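Local coordinates for protein PaxB (Photorhabdus luminescens, PDB 6EK4) that probably serves as the B component of a two-component alpha-helical pore-forming toxin of the YaxAB type, acting on target-cell membranes, at residues Val119-Ala130 and Trp309-Ile320. Residues are numbered along the deposited sequence; the frame is centred on the assembly and turned at random.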
loop_
_atom_site.group_PDB
_atom_site.type_symbol
_atom_site.label_atom_id
_atom_site.label_comp_id
_atom_site.label_asym_id
_atom_site.label_seq_id
_atom_site.Cartn_x
_atom_site.Cartn_y
_atom_site.Cartn_z
ATOM N N VAL A 119 -15.047 -3.620 42.955
ATOM C CA VAL A 119 -14.585 -4.550 41.919
ATOM C C VAL A 119 -15.649 -4.746 40.830
ATOM O O VAL A 119 -15.310 -4.942 39.665
ATOM C CB VAL A 119 -14.157 -5.911 42.520
ATOM C CG1 VAL A 119 -13.830 -6.920 41.427
ATOM C CG2 VAL A 119 -12.950 -5.732 43.433
ATOM N N LYS A 120 -16.926 -4.692 41.205
ATOM C CA LYS A 120 -18.009 -4.655 40.214
ATOM C C LYS A 120 -17.847 -3.451 39.283
ATOM O O LYS A 120 -18.052 -3.561 38.072
ATOM C CB LYS A 120 -19.385 -4.587 40.889
ATOM C CG LYS A 120 -19.997 -5.932 41.246
ATOM C CD LYS A 120 -21.464 -5.770 41.626
ATOM C CE LYS A 120 -22.093 -7.079 42.078
ATOM N NZ LYS A 120 -21.755 -7.422 43.487
ATOM N N GLY A 121 -17.474 -2.311 39.863
ATOM C CA GLY A 121 -17.311 -1.061 39.122
ATOM C C GLY A 121 -16.179 -1.071 38.112
ATOM O O GLY A 121 -16.347 -0.585 36.992
ATOM N N VAL A 122 -15.028 -1.617 38.497
ATOM C CA VAL A 122 -13.874 -1.677 37.590
ATOM C C VAL A 122 -14.112 -2.695 36.468
ATOM O O VAL A 122 -13.585 -2.540 35.366
ATOM C CB VAL A 122 -12.544 -1.990 38.327
ATOM C CG1 VAL A 122 -12.366 -1.078 39.536
ATOM C CG2 VAL A 122 -12.468 -3.452 38.743
ATOM N N ILE A 123 -14.903 -3.727 36.757
ATOM C CA ILE A 123 -15.298 -4.712 35.748
ATOM C C ILE A 123 -16.184 -4.057 34.686
ATOM O O ILE A 123 -16.039 -4.339 33.495
ATOM C CB ILE A 123 -16.010 -5.929 36.389
ATOM C CG1 ILE A 123 -14.996 -6.778 37.162
ATOM C CG2 ILE A 123 -16.693 -6.793 35.334
ATOM C CD1 ILE A 123 -15.616 -7.723 38.170
ATOM N N ARG A 124 -17.090 -3.181 35.116
ATOM C CA ARG A 124 -17.927 -2.425 34.179
ATOM C C ARG A 124 -17.096 -1.470 33.321
ATOM O O ARG A 124 -17.416 -1.250 32.152
ATOM C CB ARG A 124 -19.025 -1.650 34.916
ATOM C CG ARG A 124 -20.169 -2.522 35.408
ATOM C CD ARG A 124 -21.390 -1.691 35.762
ATOM N NE ARG A 124 -21.096 -0.686 36.784
ATOM C CZ ARG A 124 -21.011 -0.924 38.094
ATOM N NH1 ARG A 124 -21.190 -2.148 38.585
ATOM N NH2 ARG A 124 -20.736 0.077 38.925
ATOM N N SER A 125 -16.035 -0.910 33.899
ATOM C CA SER A 125 -15.108 -0.057 33.152
ATOM C C SER A 125 -14.319 -0.856 32.113
ATOM O O SER A 125 -14.122 -0.389 30.993
ATOM C CB SER A 125 -14.142 0.665 34.094
ATOM O OG SER A 125 -14.812 1.674 34.826
ATOM N N LEU A 126 -13.868 -2.050 32.492
ATOM C CA LEU A 126 -13.141 -2.928 31.570
ATOM C C LEU A 126 -14.043 -3.422 30.438
ATOM O O LEU A 126 -13.619 -3.476 29.281
ATOM C CB LEU A 126 -12.535 -4.122 32.318
ATOM C CG LEU A 126 -11.319 -3.813 33.199
ATOM C CD1 LEU A 126 -11.121 -4.895 34.251
ATOM C CD2 LEU A 126 -10.064 -3.652 32.353
ATOM N N ARG A 127 -15.281 -3.778 30.776
ATOM C CA ARG A 127 -16.267 -4.206 29.782
ATOM C C ARG A 127 -16.641 -3.066 28.832
ATOM O O ARG A 127 -16.851 -3.288 27.638
ATOM C CB ARG A 127 -17.524 -4.747 30.472
ATOM C CG ARG A 127 -17.324 -6.097 31.142
ATOM C CD ARG A 127 -17.451 -7.242 30.147
ATOM N NE ARG A 127 -16.804 -8.467 30.619
ATOM C CZ ARG A 127 -17.291 -9.284 31.553
ATOM N NH1 ARG A 127 -18.450 -9.028 32.156
ATOM N NH2 ARG A 127 -16.607 -10.372 31.893
ATOM N N LYS A 128 -16.721 -1.851 29.372
ATOM C CA LYS A 128 -17.005 -0.653 28.581
ATOM C C LYS A 128 -15.926 -0.407 27.521
ATOM O O LYS A 128 -16.237 -0.010 26.397
ATOM C CB LYS A 128 -17.154 0.565 29.509
ATOM C CG LYS A 128 -17.363 1.902 28.809
ATOM C CD LYS A 128 -16.072 2.704 28.717
ATOM C CE LYS A 128 -16.218 3.895 27.782
ATOM N NZ LYS A 128 -17.269 4.848 28.238
ATOM N N GLU A 129 -14.666 -0.646 27.883
ATOM C CA GLU A 129 -13.544 -0.497 26.952
ATOM C C GLU A 129 -13.482 -1.641 25.942
ATOM O O GLU A 129 -13.079 -1.437 24.798
ATOM C CB GLU A 129 -12.217 -0.410 27.712
ATOM C CG GLU A 129 -12.077 0.827 28.587
ATOM C CD GLU A 129 -12.112 2.126 27.799
ATOM O OE1 GLU A 129 -11.553 2.170 26.684
ATOM O OE2 GLU A 129 -12.698 3.107 28.301
ATOM N N ALA A 130 -13.870 -2.840 26.369
ATOM C CA ALA A 130 -13.907 -4.002 25.481
ATOM C C ALA A 130 -14.991 -3.839 24.418
ATOM O O ALA A 130 -14.744 -4.069 23.235
ATOM C CB ALA A 130 -14.139 -5.275 26.281
ATOM N N TRP A 309 -8.940 -6.824 27.991
ATOM C CA TRP A 309 -9.915 -6.223 28.909
ATOM C C TRP A 309 -10.980 -7.229 29.350
ATOM O O TRP A 309 -11.413 -7.204 30.503
ATOM C CB TRP A 309 -10.580 -4.978 28.302
ATOM C CG TRP A 309 -9.637 -3.974 27.670
ATOM C CD1 TRP A 309 -9.899 -3.195 26.580
ATOM C CD2 TRP A 309 -8.294 -3.656 28.073
ATOM N NE1 TRP A 309 -8.814 -2.409 26.284
ATOM C CE2 TRP A 309 -7.815 -2.673 27.182
ATOM C CE3 TRP A 309 -7.451 -4.104 29.100
ATOM C CZ2 TRP A 309 -6.534 -2.129 27.285
ATOM C CZ3 TRP A 309 -6.177 -3.561 29.200
ATOM C CH2 TRP A 309 -5.733 -2.584 28.298
ATOM N N ASN A 310 -11.401 -8.105 28.440
ATOM C CA ASN A 310 -12.343 -9.175 28.784
ATOM C C ASN A 310 -11.710 -10.234 29.691
ATOM O O ASN A 310 -12.390 -10.817 30.538
ATOM C CB ASN A 310 -12.925 -9.828 27.522
ATOM C CG ASN A 310 -14.048 -9.012 26.903
ATOM O OD1 ASN A 310 -14.806 -8.336 27.600
ATOM N ND2 ASN A 310 -14.169 -9.085 25.583
ATOM N N ILE A 311 -10.413 -10.479 29.506
ATOM C CA ILE A 311 -9.644 -11.336 30.413
ATOM C C ILE A 311 -9.538 -10.671 31.786
ATOM O O ILE A 311 -9.791 -11.307 32.810
ATOM C CB ILE A 311 -8.235 -11.642 29.853
ATOM C CG1 ILE A 311 -8.334 -12.691 28.740
ATOM C CG2 ILE A 311 -7.300 -12.142 30.953
ATOM C CD1 ILE A 311 -7.073 -12.847 27.918
ATOM N N PHE A 312 -9.162 -9.393 31.792
ATOM C CA PHE A 312 -9.063 -8.598 33.021
ATOM C C PHE A 312 -10.371 -8.599 33.811
ATOM O O PHE A 312 -10.361 -8.707 35.037
ATOM C CB PHE A 312 -8.682 -7.147 32.688
ATOM C CG PHE A 312 -7.203 -6.915 32.498
ATOM C CD1 PHE A 312 -6.361 -7.915 32.017
ATOM C CD2 PHE A 312 -6.657 -5.668 32.777
ATOM C CE1 PHE A 312 -5.009 -7.676 31.841
ATOM C CE2 PHE A 312 -5.307 -5.426 32.600
ATOM C CZ PHE A 312 -4.481 -6.431 32.132
ATOM N N ALA A 313 -11.491 -8.476 33.101
ATOM C CA ALA A 313 -12.812 -8.425 33.729
ATOM C C ALA A 313 -13.180 -9.752 34.390
ATOM O O ALA A 313 -13.559 -9.783 35.561
ATOM C CB ALA A 313 -13.868 -8.041 32.703
ATOM N N LYS A 314 -13.060 -10.841 33.638
ATOM C CA LYS A 314 -13.412 -12.173 34.134
ATOM C C LYS A 314 -12.452 -12.665 35.223
ATOM O O LYS A 314 -12.828 -13.489 36.056
ATOM C CB LYS A 314 -13.461 -13.173 32.973
ATOM C CG LYS A 314 -13.996 -14.549 33.344
ATOM C CD LYS A 314 -14.728 -15.194 32.174
ATOM C CE LYS A 314 -14.842 -16.703 32.332
ATOM N NZ LYS A 314 -13.613 -17.407 31.866
ATOM N N GLN A 315 -11.223 -12.154 35.216
ATOM C CA GLN A 315 -10.235 -12.487 36.244
ATOM C C GLN A 315 -10.645 -11.906 37.598
ATOM O O GLN A 315 -10.545 -12.577 38.628
ATOM C CB GLN A 315 -8.853 -11.965 35.841
ATOM C CG GLN A 315 -7.701 -12.540 36.644
ATOM C CD GLN A 315 -6.346 -12.142 36.086
ATOM O OE1 GLN A 315 -6.202 -11.085 35.469
ATOM N NE2 GLN A 315 -5.343 -12.987 36.302
ATOM N N LEU A 316 -11.108 -10.658 37.585
ATOM C CA LEU A 316 -11.615 -10.001 38.790
ATOM C C LEU A 316 -12.993 -10.535 39.183
ATOM O O LEU A 316 -13.355 -10.516 40.361
ATOM C CB LEU A 316 -11.691 -8.484 38.586
ATOM C CG LEU A 316 -10.366 -7.772 38.298
ATOM C CD1 LEU A 316 -10.613 -6.330 37.886
ATOM C CD2 LEU A 316 -9.440 -7.827 39.502
ATOM N N GLN A 317 -13.756 -11.002 38.196
ATOM C CA GLN A 317 -15.076 -11.588 38.443
ATOM C C GLN A 317 -14.956 -12.869 39.267
ATOM O O GLN A 317 -15.684 -13.055 40.241
ATOM C CB GLN A 317 -15.787 -11.886 37.118
ATOM C CG GLN A 317 -17.239 -12.331 37.255
ATOM C CD GLN A 317 -18.140 -11.250 37.824
ATOM O OE1 GLN A 317 -18.017 -10.076 37.479
ATOM N NE2 GLN A 317 -19.059 -11.646 38.698
ATOM N N ASN A 318 -14.026 -13.737 38.876
ATOM C CA ASN A 318 -13.806 -15.010 39.568
ATOM C C ASN A 318 -13.248 -14.842 40.983
ATOM O O ASN A 318 -13.375 -15.744 41.813
ATOM C CB ASN A 318 -12.878 -15.913 38.746
ATOM C CG ASN A 318 -13.486 -16.325 37.415
ATOM O OD1 ASN A 318 -14.705 -16.311 37.243
ATOM N ND2 ASN A 318 -12.634 -16.695 36.464
ATOM N N THR A 319 -12.631 -13.693 41.250
ATOM C CA THR A 319 -12.133 -13.370 42.585
ATOM C C THR A 319 -13.279 -13.063 43.554
ATOM O O THR A 319 -13.183 -13.367 44.745
ATOM C CB THR A 319 -11.168 -12.167 42.548
ATOM O OG1 THR A 319 -10.169 -12.382 41.543
ATOM C CG2 THR A 319 -10.486 -11.966 43.898
ATOM N N ILE A 320 -14.356 -12.469 43.041
ATOM C CA ILE A 320 -15.498 -12.072 43.872
ATOM C C ILE A 320 -16.757 -12.929 43.663
ATOM O O ILE A 320 -17.815 -12.609 44.207
ATOM C CB ILE A 320 -15.848 -10.576 43.678
ATOM C CG1 ILE A 320 -16.402 -10.303 42.273
ATOM C CG2 ILE A 320 -14.624 -9.711 43.946
ATOM C CD1 ILE A 320 -17.050 -8.943 42.133
#
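Asn310 OD1 lies between the Ala130 methyl (CB, 3.4 Å) and Arg127 NE (3.6 Å), the latter a polar approach that does not amount to a hydrogen bond. The oxygen meets the guanidinium near its plane, at the edge, with the amide turned 50° against it. A bend at chi2 (-83°) turns the end of Arg127 toward helix 309-320; Ala313 CB lies over one face of the guanidinium, with Ile123 CG2 farther out on the same side. This polar fringe borders an apolar seam with three knobs. Leu126 enters the hole formed by Trp309, Phe312, Ala313 and Leu316; its CD1 rests 3.7 Å from Phe312 CB. Trp309 CB packs against Leu126 O and Ala130 CB, while its CD1 meets Glu129 CB obliquely. Leu316 is the reciprocal knob, among Val119, Val122, Ile123 and Leu126: its CD1 crosses to Val122 CG2 and its CB slides past Ile123 CG1. Ile123 in turn sits among Ala313, Leu316, Gln317 and Ile320. The small side chain of Ala313 allows a close approach, with Ala313 CA 4.9 Å from Ile123 CA. At the far end Val119 CG1 and Ile320 CG2 meet tip to tip. Helix 42-73 touches Leu126 through Leu68, while Leu329 and Ile332 of helix 326-348 pack on Leu316. The axes of the two segments come within 8.4 Å, their N-to-C directions 160° apart: antiparallel knobs-into-holes packing within a multi-helix bundle, consistent with elongated alpha-helical pore-forming toxins.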